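Local coordinates for aminoacyltransferase FemA (Staphylococcus aureus, PDB 1LRZ), which adds the second and third glycines of the pentaglycine bridge of staphylococcal peptidoglycan, using glycyl-tRNA as donor, at residues V86-F89 with F90-S94; D129-F132 with D133-N137. All coordinates share one frame; numbering follows the deposited sequence.

Interaction 1: V86-F89 with F90-S94; sequences VHFF and FNELS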
loop_
_atom_site.group_PDB
_atom_site.type_symbol
_atom_site.label_atom_id
_atom_site.label_comp_id
_atom_site.label_asym_id
_atom_site.label_seq_id
_atom_site.Cartn_x
_atom_site.Cartn_y
_atom_site.Cartn_z
ATOM N N VAL A 86 14.717 -24.172 -3.876
ATOM C CA VAL A 86 13.522 -23.785 -4.621
ATOM C C VAL A 86 12.971 -24.987 -5.401
ATOM O O VAL A 86 11.762 -25.217 -5.438
ATOM C CB VAL A 86 13.827 -22.615 -5.583
ATOM C CG1 VAL A 86 12.688 -22.423 -6.561
ATOM C CG2 VAL A 86 14.033 -21.326 -4.775
ATOM N N HIS A 87 13.870 -25.751 -6.010
ATOM C CA HIS A 87 13.494 -26.933 -6.781
ATOM C C HIS A 87 12.776 -27.950 -5.886
ATOM O O HIS A 87 11.690 -28.433 -6.218
ATOM C CB HIS A 87 14.742 -27.575 -7.380
ATOM C CG HIS A 87 14.452 -28.735 -8.274
ATOM N ND1 HIS A 87 14.281 -28.601 -9.634
ATOM C CD2 HIS A 87 14.286 -30.051 -7.999
ATOM C CE1 HIS A 87 14.028 -29.785 -10.161
ATOM N NE2 HIS A 87 14.024 -30.682 -9.191
ATOM N N PHE A 88 13.394 -28.267 -4.753
ATOM C CA PHE A 88 12.830 -29.207 -3.794
ATOM C C PHE A 88 11.434 -28.779 -3.354
ATOM O O PHE A 88 10.511 -29.589 -3.295
ATOM C CB PHE A 88 13.725 -29.294 -2.555
ATOM C CG PHE A 88 13.214 -30.231 -1.494
ATOM C CD1 PHE A 88 13.262 -31.612 -1.679
ATOM C CD2 PHE A 88 12.681 -29.738 -0.314
ATOM C CE1 PHE A 88 12.786 -32.484 -0.697
ATOM C CE2 PHE A 88 12.204 -30.602 0.670
ATOM C CZ PHE A 88 12.258 -31.981 0.475
ATOM N N PHE A 89 11.280 -27.501 -3.034
ATOM C CA PHE A 89 9.983 -27.016 -2.582
ATOM C C PHE A 89 8.863 -27.177 -3.601
ATOM O O PHE A 89 7.784 -27.663 -3.267
ATOM C CB PHE A 89 10.045 -25.537 -2.167
ATOM C CG PHE A 89 8.722 -25.003 -1.682
ATOM C CD1 PHE A 89 7.782 -24.509 -2.578
ATOM C CD2 PHE A 89 8.387 -25.070 -0.336
ATOM C CE1 PHE A 89 6.527 -24.096 -2.140
ATOM C CE2 PHE A 89 7.134 -24.660 0.109
ATOM C CZ PHE A 89 6.204 -24.174 -0.792
ATOM N N PHE A 90 9.103 -26.757 -4.837
ATOM C CA PHE A 90 8.055 -26.851 -5.836
ATOM C C PHE A 90 7.731 -28.276 -6.267
ATOM O O PHE A 90 6.601 -28.578 -6.643
ATOM C CB PHE A 90 8.388 -25.952 -7.030
ATOM C CG PHE A 90 8.167 -24.492 -6.744
ATOM C CD1 PHE A 90 9.230 -23.654 -6.424
ATOM C CD2 PHE A 90 6.874 -23.971 -6.722
ATOM C CE1 PHE A 90 9.008 -22.316 -6.081
ATOM C CE2 PHE A 90 6.637 -22.639 -6.381
ATOM C CZ PHE A 90 7.714 -21.805 -6.058
ATOM N N ASN A 91 8.715 -29.159 -6.177
ATOM C CA ASN A 91 8.513 -30.553 -6.530
ATOM C C ASN A 91 7.678 -31.189 -5.412
ATOM O O ASN A 91 6.724 -31.920 -5.673
ATOM C CB ASN A 91 9.864 -31.252 -6.649
ATOM C CG ASN A 91 9.796 -32.506 -7.482
ATOM O OD1 ASN A 91 9.331 -32.479 -8.618
ATOM N ND2 ASN A 91 10.267 -33.616 -6.927
ATOM N N GLU A 92 8.018 -30.890 -4.163
ATOM C CA GLU A 92 7.275 -31.456 -3.049
ATOM C C GLU A 92 5.881 -30.852 -2.938
ATOM O O GLU A 92 4.958 -31.509 -2.455
ATOM C CB GLU A 92 8.042 -31.257 -1.742
ATOM C CG GLU A 92 9.377 -31.999 -1.669
ATOM C CD GLU A 92 9.208 -33.503 -1.544
ATOM O OE1 GLU A 92 8.359 -33.938 -0.734
ATOM O OE2 GLU A 92 9.929 -34.250 -2.241
ATOM N N LEU A 93 5.717 -29.607 -3.382
ATOM C CA LEU A 93 4.406 -28.962 -3.319
ATOM C C LEU A 93 3.469 -29.684 -4.295
ATOM O O LEU A 93 2.283 -29.874 -4.014
ATOM C CB LEU A 93 4.512 -27.481 -3.693
ATOM C CG LEU A 93 3.199 -26.697 -3.777
ATOM C CD1 LEU A 93 2.448 -26.751 -2.443
ATOM C CD2 LEU A 93 3.514 -25.251 -4.141
ATOM N N SER A 94 4.022 -30.079 -5.437
ATOM C CA SER A 94 3.268 -30.798 -6.451
ATOM C C SER A 94 2.790 -32.125 -5.862
ATOM O O SER A 94 1.615 -32.471 -5.979
ATOM C CB SER A 94 4.144 -31.067 -7.677
ATOM O OG SER A 94 4.493 -29.855 -8.326
#
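Four successive i to i+4 backbone bonds run along helix 83-98, from Phe-90 N to Val-86 O through Leu-93 N to Phe-89 O. The Val-86 and Phe-90 side chains lie side by side, with Val-86 CG1 3.7 Å from Phe-90 CD1. The neighbouring rings of Phe-89 and Phe-90 form a T-shaped pair: the edge of Phe-89 meets the face of Phe-90, with centroids 5.4 Å apart and planes at 82°. The first torsions differ: Phe-89 carries CG opposite its backbone N (chi1 -180°), Phe-90 opposite its carbonyl carbon (chi1 -75°), an offset consistent with the perpendicular rings. Beyond the pair, Leu-93 CD2 reaches Phe-89 CE1 at 3.8 Å. Strand 52-63 lies against Phe-89 and Leu-93, and Pro-76 touches both rings. On another side of the helix, Glu-92 folds back at chi2 and lays CG over one face of Phe-88, 3.7 Å from the ring centroid, a CH-pi contact. Its OE2 is engaged in a salt bridge with Lys-95. Further on, Ser-94 OG bonds to Phe-90 O at 3.0 Å, giving that carbonyl a second donor besides Ser-94 N. This part of the helix thus turns Phe-89, Leu-93 and the Phe-90 ring toward the sheet of its beta-alpha-beta unit, while the glutamate spends its methylene on a ring and its charge on a lysine.

Interaction 2: D129-F132 with D133-N137; sequences DWFF and DKMSN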
loop_
_atom_site.group_PDB
_atom_site.type_symbol
_atom_site.label_atom_id
_atom_site.label_comp_id
_atom_site.label_asym_id
_atom_site.label_seq_id
_atom_site.Cartn_x
_atom_site.Cartn_y
_atom_site.Cartn_z
ATOM N N ASP A 129 15.784 -14.603 -13.662
ATOM C CA ASP A 129 15.350 -15.181 -14.940
ATOM C C ASP A 129 15.373 -16.719 -14.947
ATOM O O ASP A 129 14.537 -17.344 -15.595
ATOM C CB ASP A 129 16.244 -14.667 -16.075
ATOM C CG ASP A 129 15.968 -13.216 -16.437
ATOM O OD1 ASP A 129 15.276 -12.508 -15.669
ATOM O OD2 ASP A 129 16.455 -12.781 -17.501
ATOM N N TRP A 130 16.336 -17.317 -14.243
ATOM C CA TRP A 130 16.454 -18.777 -14.176
ATOM C C TRP A 130 15.165 -19.425 -13.667
ATOM O O TRP A 130 14.871 -20.591 -13.962
ATOM C CB TRP A 130 17.601 -19.181 -13.244
ATOM C CG TRP A 130 17.383 -18.793 -11.817
ATOM C CD1 TRP A 130 17.742 -17.617 -11.223
ATOM C CD2 TRP A 130 16.703 -19.559 -10.812
ATOM N NE1 TRP A 130 17.327 -17.601 -9.912
ATOM C CE2 TRP A 130 16.688 -18.781 -9.632
ATOM C CE3 TRP A 130 16.108 -20.831 -10.792
ATOM C CZ2 TRP A 130 16.088 -19.230 -8.442
ATOM C CZ3 TRP A 130 15.509 -21.278 -9.603
ATOM C CH2 TRP A 130 15.509 -20.477 -8.449
ATOM N N PHE A 131 14.399 -18.666 -12.896
ATOM C CA PHE A 131 13.158 -19.178 -12.336
ATOM C C PHE A 131 12.183 -19.670 -13.402
ATOM O O PHE A 131 11.555 -20.718 -13.233
ATOM C CB PHE A 131 12.470 -18.103 -11.494
ATOM C CG PHE A 131 11.316 -18.617 -10.694
ATOM C CD1 PHE A 131 11.530 -19.466 -9.609
ATOM C CD2 PHE A 131 10.011 -18.268 -11.027
ATOM C CE1 PHE A 131 10.460 -19.959 -8.865
ATOM C CE2 PHE A 131 8.941 -18.752 -10.293
ATOM C CZ PHE A 131 9.162 -19.601 -9.207
ATOM N N PHE A 132 12.044 -18.922 -14.494
ATOM C CA PHE A 132 11.112 -19.324 -15.548
ATOM C C PHE A 132 11.413 -20.728 -16.088
ATOM O O PHE A 132 10.504 -21.549 -16.241
ATOM C CB PHE A 132 11.113 -18.308 -16.701
ATOM C CG PHE A 132 10.628 -16.924 -16.304
ATOM C CD1 PHE A 132 11.528 -15.953 -15.863
ATOM C CD2 PHE A 132 9.266 -16.606 -16.349
ATOM C CE1 PHE A 132 11.088 -14.685 -15.472
ATOM C CE2 PHE A 132 8.808 -15.336 -15.960
ATOM C CZ PHE A 132 9.722 -14.376 -15.520
ATOM N N ASP A 133 12.684 -20.999 -16.371
ATOM C CA ASP A 133 13.093 -22.298 -16.897
ATOM C C ASP A 133 12.859 -23.409 -15.885
ATOM O O ASP A 133 12.377 -24.489 -16.238
ATOM C CB ASP A 133 14.573 -22.273 -17.295
ATOM C CG ASP A 133 14.798 -21.697 -18.691
ATOM O OD1 ASP A 133 15.966 -21.416 -19.046
ATOM O OD2 ASP A 133 13.810 -21.531 -19.441
ATOM N N LYS A 134 13.205 -23.149 -14.628
ATOM C CA LYS A 134 13.008 -24.150 -13.599
ATOM C C LYS A 134 11.521 -24.496 -13.442
ATOM O O LYS A 134 11.165 -25.670 -13.345
ATOM C CB LYS A 134 13.590 -23.678 -12.269
ATOM C CG LYS A 134 13.278 -24.611 -11.102
ATOM C CD LYS A 134 14.471 -24.776 -10.191
ATOM C CE LYS A 134 15.590 -25.521 -10.910
ATOM N NZ LYS A 134 16.759 -25.773 -10.027
ATOM N N MET A 135 10.648 -23.493 -13.430
ATOM C CA MET A 135 9.221 -23.774 -13.280
ATOM C C MET A 135 8.741 -24.592 -14.486
ATOM O O MET A 135 7.999 -25.565 -14.341
ATOM C CB MET A 135 8.415 -22.469 -13.150
ATOM C CG MET A 135 8.567 -21.767 -11.777
ATOM S SD MET A 135 8.136 -22.810 -10.356
ATOM C CE MET A 135 9.677 -23.381 -9.864
ATOM N N SER A 136 9.175 -24.192 -15.677
ATOM C CA SER A 136 8.805 -24.901 -16.896
ATOM C C SER A 136 9.230 -26.375 -16.795
ATOM O O SER A 136 8.438 -27.274 -17.073
ATOM C CB SER A 136 9.479 -24.244 -18.101
ATOM O OG SER A 136 8.988 -24.787 -19.307
ATOM N N ASN A 137 10.475 -26.619 -16.388
ATOM C CA ASN A 137 10.966 -27.990 -16.245
ATOM C C ASN A 137 10.122 -28.804 -15.265
ATOM O O ASN A 137 10.036 -30.023 -15.381
ATOM C CB ASN A 137 12.416 -28.010 -15.762
ATOM C CG ASN A 137 13.369 -27.385 -16.753
ATOM O OD1 ASN A 137 13.219 -27.552 -17.966
ATOM N ND2 ASN A 137 14.370 -26.673 -16.246
#
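Met-135 drapes over one face of the Phe-131 ring, a turn earlier on helix 130-137. Its CG comes closest, 3.4 Å from Phe-131 CE2, and sits toward the rim of the ring, 24° off the normal through the centroid, as a CH-pi contact. The sulfur follows obliquely: SD is 4.3 Å from the centroid of the Phe-131 ring, which makes this a Met-aromatic contact, and the methyl group CE continues to Phe-131 CE1 at 3.6 Å. Bends at chi2 (-56°) and chi3 (97°) curl the thioether along the ring instead of letting it extend past. Trp-130 is met differently. Lys-134 brings CD to the indole edge, near its plane and 3.7 Å from Trp-130 CZ3, so it is the aliphatic part of the lysine that touches the ring. Behind these pairs stands the helical backbone, with Lys-134 N bonded to Trp-130 O, Met-135 N to Phe-131 O at 2.9 Å, and Ser-136 N to Phe-132 O; this four-residue spacing brings Met-135 beside Phe-131 and Lys-134 beside Trp-130. Farther out, Phe-397 makes an edge-to-face pair with the Phe-131 ring, and Pro-109 and Leu-111 also touch it. Phe-132 leaves the helix in another direction, toward edge-to-face pairs with His-142 and Tyr-113. The short helix is therefore bound on its buried side largely by dispersion, with a methylene over the aromatic face and a polarisable sulfur set obliquely to it, while its lysine contributes methylenes to the indole and Asp-133 and Ser-136 remain exposed to solvent.

How the interactions relate
Interactions 1 and 2 each join residues a turn apart within one helix, 83-98 and 130-137, and the two helices pack directly on each other. Phe-90 CD1 meets Met-135 CE at 3.5 Å, Val-86 CG1 approaches Trp-130 CH2, and His-87 ND1 lies near Lys-134 CE, so residues that pair within one helix also make the seam between the two. Interaction 1 is the more buried, with half of its touching residues buried, among them Phe-89, which lies against strands 52-63 and 67-78, and includes a ring-on-ring pair that interaction 2 lacks. Interaction 2, with two buried and three exposed residues, sets a thioether or a lysine chain against its rings.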